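Local atomic coordinates of HigA antitoxin (Streptococcus pneumoniae TIGR4, PDB entry 6AF4), a protein that is the antitoxin of a HigBA toxin-antitoxin pair and probably binds DNA through a helix-turn-helix domain. Residues H[35-40]-H[63-68]; H[48-53]-H[77-82]. One frame throughout, in Å; residues are numbered along the deposited sequence.

In the fold
Both contacts lie in the helix-turn-helix domain, with centres about 11 Å apart. Contact 1 joins the C-terminal part of helix 20-40 to the end of helix 58-65. Contact 2 joins helix 47-54 to helix 73-82. Along the chain the segments alternate: 35-40, 48-53, 63-68, 77-82. Each contact therefore ties one helix to the next but one, and together they hold four successive helices in one bundle. They meet directly in the core, where L36 packs on L50 and V79, and M64 packs on V79. Contact 1 also borders a chain of another protein. Contact 2 has residues that touch the second copy of HigA.

Contact 1: residues H[35-40]-H[63-68]; sequences ELIEAR and RMETGK
L36 and R40 of helix 20-40 meet E65 at the end of helix 58-65, inside the helix-turn-helix domain. The helix that holds E65 follows helix 47-54 and so is probably the recognition helix, as in related helix-turn-helix proteins. The contact has an apolar part and a charged part, and E65 serves both.

The apolar part is carried by L36. Its CD1 lies 3.6 Å from E65 CB and 3.8 Å from E65 CG, so the leucine packs on the aliphatic stem of the glutamate. Its other methyl, CD2, faces the core of the domain. M64 turns to the same core and packs on I32 and V76.

The charged part is a salt bridge between R40 NH2 and E65 OE2, 2.6 Å apart. E65 has CG on the far side of CB from its backbone N (chi1 -168°) and is extended from there. This carries the carboxylate past L36 to the arginine. R40 comes from the opposite direction and bends at chi3. The guanidinium and carboxylate planes are 77° apart, so the two groups do not lie flat against each other. R40 NE makes a weak bond, 3.4 Å, to L36 O, which lies in the guanidinium plane at its edge.

A chain of another protein adds to the site. One of its aromatic side chains hydrogen-bonds E65 OE2, and aromatic side chains of that chain pack on I37 and R40. E65 OE1 takes a different place from OE2: it lies over one face of the R40 guanidinium, near its margin, 3.9 Å from NH2.

Contact 2: residues H[48-53]-H[77-82]; sequences KKLEEM and LKVLAS
This is a partly buried, mainly apolar contact between helix 47-54 and helix 73-82, two helices of the helix-turn-helix domain. The short segments cross steeply. Their N-to-C directions differ by 109°, and their axes come within 9.7 Å of each other.

L50 carries the buried side. Its two methyls go to different partners: CD2 meets V79 CG1 at 3.8 Å, and CD1 meets S82 CB at 3.7 Å. The side chains of L50 and V79 cross at about a right angle. Helix 20-40 lines the same core, while I61 of helix 58-65 adds to the apolar surroundings of V79.

M53 closes the more exposed side. Its chain bends at chi3 (74°), which brings the terminal methyl CE to 3.8 Å from S82 O. S82 thus lies between L50 and M53. Its hydroxyl points back along its own helix and donates a hydrogen bond to K78 O, with OG 3.3 Å from that oxygen. Beside M53, S82 OG makes van der Waals contact, nearest to the backbone C of M53 at 3.8 Å.

On another side of helix 73-82, L77, K78 and A81 pack on the second copy of HigA. Helix 47-54 is followed by a short turn and helix 58-65, the order of a helix-turn-helix unit. With helices 20-40 and 73-82 packed around it, this two-helix unit has the layout of the XRE-family helix-turn-helix fold.

Contact 1: residues H[35-40]-H[63-68]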
loop_
_atom_site.group_PDB
_atom_site.type_symbol
_atom_site.label_atom_id
_atom_site.label_comp_id
_atom_site.label_asym_id
_atom_site.label_seq_id
_atom_site.Cartn_x
_atom_site.Cartn_y
_atom_site.Cartn_z
ATOM N N GLU H 35 -2.776 -1.469 14.104
ATOM C CA GLU H 35 -3.374 -0.142 14.185
ATOM C C GLU H 35 -4.866 -0.225 14.490
ATOM O O GLU H 35 -5.381 0.531 15.312
ATOM C CB GLU H 35 -3.144 0.635 12.887
ATOM C CG GLU H 35 -1.686 0.975 12.610
ATOM C CD GLU H 35 -1.075 1.882 13.666
ATOM O OE1 GLU H 35 -1.831 2.602 14.352
ATOM O OE2 GLU H 35 0.168 1.873 13.806
ATOM N N LEU H 36 -5.551 -1.154 13.832
ATOM C CA LEU H 36 -6.980 -1.346 14.050
ATOM C C LEU H 36 -7.259 -1.882 15.449
ATOM O O LEU H 36 -8.289 -1.575 16.047
ATOM C CB LEU H 36 -7.557 -2.289 12.996
ATOM C CG LEU H 36 -7.535 -1.729 11.574
ATOM C CD1 LEU H 36 -8.044 -2.750 10.578
ATOM C CD2 LEU H 36 -8.357 -0.458 11.503
ATOM N N ILE H 37 -6.336 -2.687 15.965
ATOM C CA ILE H 37 -6.467 -3.244 17.306
ATOM C C ILE H 37 -6.129 -2.210 18.380
ATOM O O ILE H 37 -6.870 -2.046 19.350
ATOM C CB ILE H 37 -5.568 -4.483 17.483
ATOM C CG1 ILE H 37 -6.099 -5.646 16.645
ATOM C CG2 ILE H 37 -5.485 -4.890 18.945
ATOM C CD1 ILE H 37 -5.092 -6.752 16.443
ATOM N N GLU H 38 -5.015 -1.505 18.189
ATOM C CA GLU H 38 -4.578 -0.477 19.132
ATOM C C GLU H 38 -5.503 0.737 19.107
ATOM O O GLU H 38 -5.400 1.625 19.950
ATOM C CB GLU H 38 -3.141 -0.042 18.832
ATOM C CG GLU H 38 -2.099 -1.124 19.084
ATOM C CD GLU H 38 -0.709 -0.736 18.604
ATOM O OE1 GLU H 38 -0.530 -0.536 17.383
ATOM O OE2 GLU H 38 0.205 -0.635 19.451
ATOM N N ALA H 39 -6.380 0.793 18.111
ATOM C CA ALA H 39 -7.452 1.779 18.089
ATOM C C ALA H 39 -8.651 1.324 18.924
ATOM O O ALA H 39 -9.330 2.144 19.544
ATOM C CB ALA H 39 -7.878 2.067 16.657
ATOM N N ARG H 40 -8.916 0.019 18.922
ATOM C CA ARG H 40 -10.152 -0.520 19.495
ATOM C C ARG H 40 -10.196 -0.640 21.019
ATOM O O ARG H 40 -11.161 -0.202 21.648
ATOM C CB ARG H 40 -10.438 -1.893 18.889
ATOM C CG ARG H 40 -11.165 -1.835 17.564
ATOM C CD ARG H 40 -11.611 -3.212 17.117
ATOM N NE ARG H 40 -10.491 -4.038 16.681
ATOM C CZ ARG H 40 -10.577 -5.343 16.448
ATOM N NH1 ARG H 40 -11.732 -5.971 16.615
ATOM N NH2 ARG H 40 -9.508 -6.020 16.050
ATOM N N ARG H 63 -12.543 -6.334 5.785
ATOM C CA ARG H 63 -11.667 -7.141 4.941
ATOM C C ARG H 63 -10.239 -6.619 4.954
ATOM O O ARG H 63 -9.299 -7.356 4.680
ATOM C CB ARG H 63 -12.178 -7.179 3.502
ATOM C CG ARG H 63 -13.525 -7.842 3.326
ATOM C CD ARG H 63 -13.980 -7.717 1.886
ATOM N NE ARG H 63 -13.189 -6.725 1.163
ATOM C CZ ARG H 63 -13.708 -5.713 0.477
ATOM N NH1 ARG H 63 -15.023 -5.553 0.420
ATOM N NH2 ARG H 63 -12.911 -4.857 -0.149
ATOM N N MET H 64 -10.078 -5.338 5.250
ATOM C CA MET H 64 -8.747 -4.758 5.339
ATOM C C MET H 64 -8.018 -5.321 6.554
ATOM O O MET H 64 -6.793 -5.440 6.562
ATOM C CB MET H 64 -8.831 -3.238 5.416
ATOM C CG MET H 64 -7.494 -2.552 5.564
ATOM S SD MET H 64 -7.693 -0.785 5.803
ATOM C CE MET H 64 -6.012 -0.303 6.182
ATOM N N GLU H 65 -8.782 -5.663 7.585
ATOM C CA GLU H 65 -8.217 -6.267 8.783
ATOM C C GLU H 65 -7.926 -7.751 8.567
ATOM O O GLU H 65 -6.863 -8.241 8.941
ATOM C CB GLU H 65 -9.156 -6.082 9.972
ATOM C CG GLU H 65 -8.514 -6.420 11.302
ATOM C CD GLU H 65 -9.455 -6.233 12.466
ATOM O OE1 GLU H 65 -10.493 -5.560 12.292
ATOM O OE2 GLU H 65 -9.162 -6.763 13.555
ATOM N N THR H 66 -8.870 -8.464 7.963
ATOM C CA THR H 66 -8.661 -9.875 7.674
ATOM C C THR H 66 -8.081 -9.991 6.273
ATOM O O THR H 66 -8.785 -9.817 5.281
ATOM C CB THR H 66 -9.969 -10.681 7.786
ATOM O OG1 THR H 66 -10.803 -10.412 6.651
ATOM C CG2 THR H 66 -10.712 -10.314 9.066
ATOM N N GLY H 67 -6.810 -10.367 6.203
ATOM C CA GLY H 67 -5.978 -10.073 5.049
ATOM C C GLY H 67 -6.205 -10.901 3.801
ATOM O O GLY H 67 -5.357 -10.916 2.907
ATOM N N LYS H 68 -7.344 -11.584 3.745
ATOM C CA LYS H 68 -7.700 -12.464 2.633
ATOM C C LYS H 68 -7.464 -11.862 1.247
ATOM O O LYS H 68 -6.818 -12.480 0.401
ATOM C CB LYS H 68 -9.163 -12.866 2.778
ATOM C CG LYS H 68 -9.685 -13.821 1.727
ATOM C CD LYS H 68 -11.031 -14.404 2.151
ATOM C CE LYS H 68 -11.890 -13.431 2.972
ATOM N NZ LYS H 68 -12.060 -12.065 2.379
#

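Contact 2: residues H[48-53]-H[77-82]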
loop_
_atom_site.group_PDB
_atom_site.type_symbol
_atom_site.label_atom_id
_atom_site.label_comp_id
_atom_site.label_asym_id
_atom_site.label_seq_id
_atom_site.Cartn_x
_atom_site.Cartn_y
_atom_site.Cartn_z
ATOM N N LYS H 48 -17.560 1.041 13.628
ATOM C CA LYS H 48 -18.603 2.000 13.258
ATOM C C LYS H 48 -18.047 3.422 13.224
ATOM O O LYS H 48 -18.375 4.206 12.335
ATOM C CB LYS H 48 -19.806 1.907 14.222
ATOM C CG LYS H 48 -19.629 2.708 15.523
ATOM C CD LYS H 48 -20.797 3.625 15.849
ATOM C CE LYS H 48 -20.289 4.808 16.692
ATOM N NZ LYS H 48 -21.338 5.775 17.133
ATOM N N LYS H 49 -17.159 3.712 14.169
ATOM C CA LYS H 49 -16.657 5.055 14.403
ATOM C C LYS H 49 -15.600 5.433 13.381
ATOM O O LYS H 49 -15.544 6.568 12.910
ATOM C CB LYS H 49 -16.090 5.147 15.825
ATOM C CG LYS H 49 -15.328 6.416 16.131
ATOM C CD LYS H 49 -16.263 7.594 16.290
ATOM C CE LYS H 49 -15.516 8.781 16.872
ATOM N NZ LYS H 49 -16.399 9.967 17.017
ATOM N N LEU H 50 -14.768 4.456 13.047
ATOM C CA LEU H 50 -13.726 4.623 12.050
ATOM C C LEU H 50 -14.323 4.757 10.651
ATOM O O LEU H 50 -13.750 5.414 9.779
ATOM C CB LEU H 50 -12.758 3.441 12.106
ATOM C CG LEU H 50 -11.588 3.442 11.125
ATOM C CD1 LEU H 50 -10.900 4.789 11.160
ATOM C CD2 LEU H 50 -10.625 2.336 11.485
ATOM N N GLU H 51 -15.482 4.137 10.449
ATOM C CA GLU H 51 -16.171 4.198 9.164
ATOM C C GLU H 51 -16.474 5.637 8.756
ATOM O O GLU H 51 -16.168 6.047 7.637
ATOM C CB GLU H 51 -17.472 3.387 9.197
ATOM C CG GLU H 51 -18.350 3.618 7.968
ATOM C CD GLU H 51 -19.617 2.781 7.967
ATOM O OE1 GLU H 51 -20.325 2.762 8.996
ATOM O OE2 GLU H 51 -19.912 2.151 6.927
ATOM N N GLU H 52 -17.070 6.401 9.666
ATOM C CA GLU H 52 -17.456 7.774 9.361
ATOM C C GLU H 52 -16.291 8.754 9.489
ATOM O O GLU H 52 -16.327 9.842 8.910
ATOM C CB GLU H 52 -18.616 8.215 10.258
ATOM C CG GLU H 52 -18.242 8.519 11.697
ATOM C CD GLU H 52 -19.406 8.310 12.648
ATOM O OE1 GLU H 52 -20.555 8.242 12.167
ATOM O OE2 GLU H 52 -19.174 8.221 13.874
ATOM N N MET H 53 -15.259 8.377 10.239
ATOM C CA MET H 53 -14.058 9.202 10.322
ATOM C C MET H 53 -13.307 9.183 8.994
ATOM O O MET H 53 -12.877 10.225 8.497
ATOM C CB MET H 53 -13.131 8.728 11.449
ATOM C CG MET H 53 -13.601 9.063 12.859
ATOM S SD MET H 53 -12.461 8.461 14.127
ATOM C CE MET H 53 -11.112 9.628 13.968
ATOM N N LEU H 77 -4.457 4.291 3.100
ATOM C CA LEU H 77 -4.010 5.634 3.457
ATOM C C LEU H 77 -5.110 6.429 4.157
ATOM O O LEU H 77 -4.829 7.229 5.049
ATOM C CB LEU H 77 -3.531 6.384 2.211
ATOM C CG LEU H 77 -2.224 5.904 1.576
ATOM C CD1 LEU H 77 -2.051 6.492 0.181
ATOM C CD2 LEU H 77 -1.037 6.255 2.458
ATOM N N LYS H 78 -6.358 6.204 3.751
ATOM C CA LYS H 78 -7.504 6.861 4.374
ATOM C C LYS H 78 -7.705 6.392 5.811
ATOM O O LYS H 78 -7.831 7.206 6.730
ATOM C CB LYS H 78 -8.782 6.603 3.572
ATOM C CG LYS H 78 -8.925 7.436 2.307
ATOM C CD LYS H 78 -10.320 7.280 1.717
ATOM C CE LYS H 78 -10.407 7.864 0.318
ATOM N NZ LYS H 78 -11.772 7.701 -0.256
ATOM N N VAL H 79 -7.742 5.077 5.995
ATOM C CA VAL H 79 -7.943 4.493 7.316
ATOM C C VAL H 79 -6.812 4.877 8.267
ATOM O O VAL H 79 -7.056 5.237 9.420
ATOM C CB VAL H 79 -8.055 2.959 7.237
ATOM C CG1 VAL H 79 -8.085 2.354 8.631
ATOM C CG2 VAL H 79 -9.294 2.560 6.447
ATOM N N LEU H 80 -5.578 4.817 7.775
ATOM C CA LEU H 80 -4.415 5.173 8.585
ATOM C C LEU H 80 -4.426 6.647 8.990
ATOM O O LEU H 80 -4.032 6.993 10.104
ATOM C CB LEU H 80 -3.120 4.851 7.833
ATOM C CG LEU H 80 -2.743 3.373 7.701
ATOM C CD1 LEU H 80 -1.462 3.218 6.896
ATOM C CD2 LEU H 80 -2.602 2.724 9.069
ATOM N N ALA H 81 -4.877 7.509 8.082
ATOM C CA ALA H 81 -4.900 8.950 8.325
ATOM C C ALA H 81 -5.786 9.305 9.514
ATOM O O ALA H 81 -5.453 10.187 10.305
ATOM C CB ALA H 81 -5.365 9.688 7.085
ATOM N N SER H 82 -6.912 8.609 9.632
ATOM C CA SER H 82 -7.824 8.801 10.753
ATOM C C SER H 82 -7.155 8.421 12.070
ATOM O O SER H 82 -7.489 8.959 13.129
ATOM C CB SER H 82 -9.096 7.973 10.558
ATOM O OG SER H 82 -9.650 8.178 9.270
#